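Local coordinates for thermospermine synthase (Medicago truncatula, PDB 6BQ6), which makes the tetraamine thermospermine by transferring an aminopropyl group, probably from decarboxylated S-adenosylmethionine onto spermidine, at the interface of chains A and B. Coordinates in Å, arbitrary orientation; residue numbers count along the deposited sequence, not the author numbering. Chains: chain A/B, Thermospermine synthase.

Contacts 1 and 2 lie about 22 Å apart, centre to centre of their C-alpha atoms, along the same two-fold symmetric interface of chains A and B, and they have no residue in common. Contact 1 brings loop residues and the start of helix 303-311 of one chain against helix 84-98 and a loop of the other; contact 2 sets the turn between strands 36-36 and 39-45 against strands 29-34 and 39-45 and a loop of its neighbour. Each centre is about 26 Å from the presumed catalytic aspartate, A:Asp181 for contact 1 and B:Asp181 for contact 2, so both patches probably serve pairing, well away from the chemistry.

Contact 1: the interface of chains A and B. Residues chain A 223-224, 302-304; chain B 85-86, 288-289.
This is a homodimer interface of mainly apolar packing, supplemented by a water bridge, and it holds two copies of the synthase together within the deposited tetramer. A:Ile223 comes in with CG1 anti to its backbone N (chi1 -179°), which carries CD1 out to the in-plane edge of the B:Tyr289 ring, 3.9 Å from CD1 of the tyrosine. Its other branch, the CG2 methyl, slides past the side chain of B:Ile86 in the opposite direction and meets CD1 there at 3.9 Å. B:Ile86 is also a second-shell support, since its CG2 sits over the centre of one face of the B:Tyr289 ring and backs it from within chain B. From the other side of the ring plane to B:Ile86, CB of A:Ser302 comes over the CE1 rim of B:Tyr289 at 3.7 Å. The two phenylalanines approach tip to tip: CZ of A:Phe224 lies in the plane of the B:Phe85 ring, at its edge, 4.0 Å from CE2. B:Phe85 is held between B:Arg288, whose NE stands over the centre of one face, and CG1 of B:Ile86 near the rim of the other. Polar atoms are joined through one water molecule. It lies 2.8 Å from the hydroxyl OG of A:Ser302 and takes the backbone N-H of A:Ala304 at 167°, while the main-chain carbonyl O of B:Tyr289 sits 2.9 Å from the same water.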
# COMPACT_ATOMS: atom_id res chain seq x y z
N ILE A 223 24.93 -5.24 -3.95
CA ILE A 223 25.68 -5.27 -5.20
C ILE A 223 25.69 -3.89 -5.91
O ILE A 223 26.71 -3.50 -6.46
CB ILE A 223 25.18 -6.39 -6.11
CG1 ILE A 223 26.01 -6.41 -7.43
CG2 ILE A 223 23.69 -6.22 -6.40
CD1 ILE A 223 27.02 -7.47 -7.45
N PHE A 224 24.58 -3.16 -5.87
CA PHE A 224 24.56 -1.77 -6.35
C PHE A 224 24.54 -0.74 -5.25
O PHE A 224 25.14 0.31 -5.41
CB PHE A 224 23.43 -1.57 -7.32
CG PHE A 224 23.52 -2.53 -8.49
CD1 PHE A 224 24.64 -2.51 -9.34
CD2 PHE A 224 22.55 -3.47 -8.68
CE1 PHE A 224 24.74 -3.41 -10.39
CE2 PHE A 224 22.64 -4.38 -9.71
CZ PHE A 224 23.75 -4.38 -10.55
N SER A 302 31.75 -10.16 -3.05
CA SER A 302 31.55 -10.70 -4.37
C SER A 302 32.42 -10.00 -5.37
O SER A 302 32.98 -8.94 -5.09
CB SER A 302 30.08 -10.56 -4.82
OG SER A 302 29.74 -9.23 -5.12
N LYS A 303 32.55 -10.62 -6.55
CA LYS A 303 33.39 -10.07 -7.58
C LYS A 303 33.14 -8.60 -7.84
O LYS A 303 34.08 -7.79 -7.86
CB LYS A 303 33.16 -10.84 -8.88
CG LYS A 303 34.08 -10.40 -9.99
CD LYS A 303 33.79 -11.21 -11.22
CE LYS A 303 34.52 -10.64 -12.42
NZ LYS A 303 34.42 -11.59 -13.57
N ALA A 304 31.88 -8.25 -8.04
CA ALA A 304 31.60 -6.88 -8.43
C ALA A 304 31.88 -5.91 -7.33
O ALA A 304 32.29 -4.78 -7.56
CB ALA A 304 30.16 -6.77 -8.83
N PHE B 85 21.00 -11.46 -13.62
CA PHE B 85 22.32 -12.06 -13.87
C PHE B 85 22.85 -12.78 -12.61
O PHE B 85 23.55 -13.78 -12.71
CB PHE B 85 23.33 -11.06 -14.43
CG PHE B 85 23.88 -10.08 -13.43
CD1 PHE B 85 24.99 -10.36 -12.71
CD2 PHE B 85 23.26 -8.87 -13.20
CE1 PHE B 85 25.52 -9.48 -11.78
CE2 PHE B 85 23.77 -7.97 -12.28
CZ PHE B 85 24.89 -8.28 -11.56
N ILE B 86 22.54 -12.25 -11.41
CA ILE B 86 22.99 -12.88 -10.19
C ILE B 86 22.34 -14.27 -10.04
O ILE B 86 23.06 -15.24 -9.78
CB ILE B 86 22.69 -12.01 -8.97
CG1 ILE B 86 23.32 -10.63 -9.12
CG2 ILE B 86 23.19 -12.67 -7.68
CD1 ILE B 86 22.99 -9.71 -7.98
N ARG B 288 29.62 -11.46 -14.52
CA ARG B 288 29.33 -10.19 -13.86
C ARG B 288 29.29 -10.38 -12.33
O ARG B 288 29.69 -9.48 -11.58
CB ARG B 288 28.02 -9.63 -14.42
CG ARG B 288 28.10 -9.29 -15.91
CD ARG B 288 26.73 -9.02 -16.56
NE ARG B 288 26.17 -7.80 -15.99
CZ ARG B 288 24.91 -7.38 -16.07
NH1 ARG B 288 23.97 -8.07 -16.73
NH2 ARG B 288 24.58 -6.23 -15.46
N TYR B 289 28.80 -11.52 -11.86
CA TYR B 289 28.61 -11.73 -10.43
C TYR B 289 29.65 -12.69 -9.87
O TYR B 289 30.20 -12.45 -8.81
CB TYR B 289 27.21 -12.29 -10.09
CG TYR B 289 27.06 -12.45 -8.60
CD1 TYR B 289 26.93 -11.36 -7.78
CD2 TYR B 289 27.09 -13.71 -8.03
CE1 TYR B 289 26.83 -11.53 -6.39
CE2 TYR B 289 26.99 -13.87 -6.69
CZ TYR B 289 26.89 -12.83 -5.88
OH TYR B 289 26.82 -13.07 -4.53
O HOH W 1 29.58 -9.81 -7.88

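Contact 2: the interface of chains A and B. Residues chain A 37-38; chain B 27, 30, 44, 65-66.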
# COMPACT_ATOMS: atom_id res chain seq x y z
N GLU A 37 14.33 6.48 -3.00
CA GLU A 37 13.21 7.23 -3.65
C GLU A 37 12.18 6.33 -4.37
O GLU A 37 10.97 6.60 -4.31
CB GLU A 37 13.70 8.36 -4.58
CG GLU A 37 14.63 7.96 -5.73
CD GLU A 37 14.97 9.15 -6.65
OE1 GLU A 37 15.04 10.30 -6.15
OE2 GLU A 37 15.19 8.93 -7.87
N ASN A 38 12.63 5.24 -4.98
CA ASN A 38 11.72 4.41 -5.75
C ASN A 38 11.47 3.01 -5.19
O ASN A 38 10.99 2.13 -5.92
CB ASN A 38 12.27 4.29 -7.16
CG ASN A 38 12.31 5.63 -7.88
OD1 ASN A 38 13.28 5.94 -8.56
ND2 ASN A 38 11.26 6.42 -7.70
N LYS B 27 6.01 10.30 -6.79
CA LYS B 27 5.98 9.04 -7.61
C LYS B 27 4.70 8.30 -7.23
O LYS B 27 4.52 7.87 -6.09
CB LYS B 27 7.22 8.18 -7.38
CG LYS B 27 8.48 8.68 -8.10
CD LYS B 27 8.98 10.05 -7.61
CE LYS B 27 10.50 10.15 -7.50
NZ LYS B 27 11.23 9.77 -8.75
N TRP B 30 3.04 2.30 -8.47
CA TRP B 30 3.83 1.31 -7.74
C TRP B 30 3.46 -0.11 -8.15
O TRP B 30 2.30 -0.38 -8.33
CB TRP B 30 3.60 1.48 -6.23
CG TRP B 30 4.13 2.77 -5.72
CD1 TRP B 30 3.49 3.95 -5.71
CD2 TRP B 30 5.44 3.02 -5.23
NE1 TRP B 30 4.32 4.95 -5.23
CE2 TRP B 30 5.54 4.40 -4.95
CE3 TRP B 30 6.57 2.22 -5.02
CZ2 TRP B 30 6.70 4.98 -4.44
CZ3 TRP B 30 7.71 2.79 -4.52
CH2 TRP B 30 7.77 4.16 -4.23
N ALA B 44 8.66 1.61 -7.66
CA ALA B 44 8.00 2.63 -8.46
C ALA B 44 8.03 2.15 -9.92
O ALA B 44 8.99 1.49 -10.36
CB ALA B 44 8.68 3.95 -8.35
N LYS B 65 11.33 1.41 -11.97
CA LYS B 65 12.39 2.38 -11.81
C LYS B 65 13.60 1.77 -11.14
O LYS B 65 14.71 1.88 -11.67
CB LYS B 65 11.89 3.61 -11.09
CG LYS B 65 10.83 4.39 -11.88
CD LYS B 65 10.51 5.72 -11.19
CE LYS B 65 9.31 6.42 -11.78
NZ LYS B 65 9.73 7.19 -12.99
N PRO B 66 13.42 1.09 -9.98
CA PRO B 66 14.63 0.61 -9.33
C PRO B 66 15.35 -0.57 -10.04
O PRO B 66 16.60 -0.64 -10.06
CB PRO B 66 14.15 0.24 -7.93
CG PRO B 66 12.71 -0.04 -8.08
CD PRO B 66 12.23 0.92 -9.14
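The main-chain carbonyl O of A:Asn38 accepts a hydrogen bond from the backbone N of B:Ala44, 2.9 Å away and nearly straight at 165° about the hydrogen; the donor is tilted 31° from the carbonyl plane. Carbons of chain B also come close to this oxygen: CG of B:Pro66 comes within 3.5 Å of it, and the six-membered end of the B:Trp30 indole reaches it with CZ3 at 3.6 Å. The indole is supported within chain B by CA of B:Ala44, over one face toward the rim. Its NE1 also bonds to the carbonyl O of B:Lys27 at 3.1 Å, but that bond is bent and its acceptor belongs to a poorly ordered residue, a weak restraint at most. The side chain of A:Asn38 turns its CG away from its carbonyl carbon and beside its backbone N (chi1 -64°), bringing the amide across the aliphatic stretch of B:Lys65 at a slant. Carbonyl OD1 lies 3.7 Å from CB of that lysine, and amide ND2 lies 3.6 Å from CD. Behind the amide, CB of A:Asn38 touches the methyl CB of B:Ala44 at 3.8 Å, with the B:Pro66 ring next to it. B:Lys27, whose position is uncertain, crosses near the amide; its NZ amine end is not in contact with the A:Glu37 carboxylate, though opposite charges might attract weakly there. The patch packs the turn at A:Asn38 against strand and loop residues of chain B and so is likely to help join the N-terminal strands of two copies, in a region that belongs to the spermidine synthase tetramerisation domain.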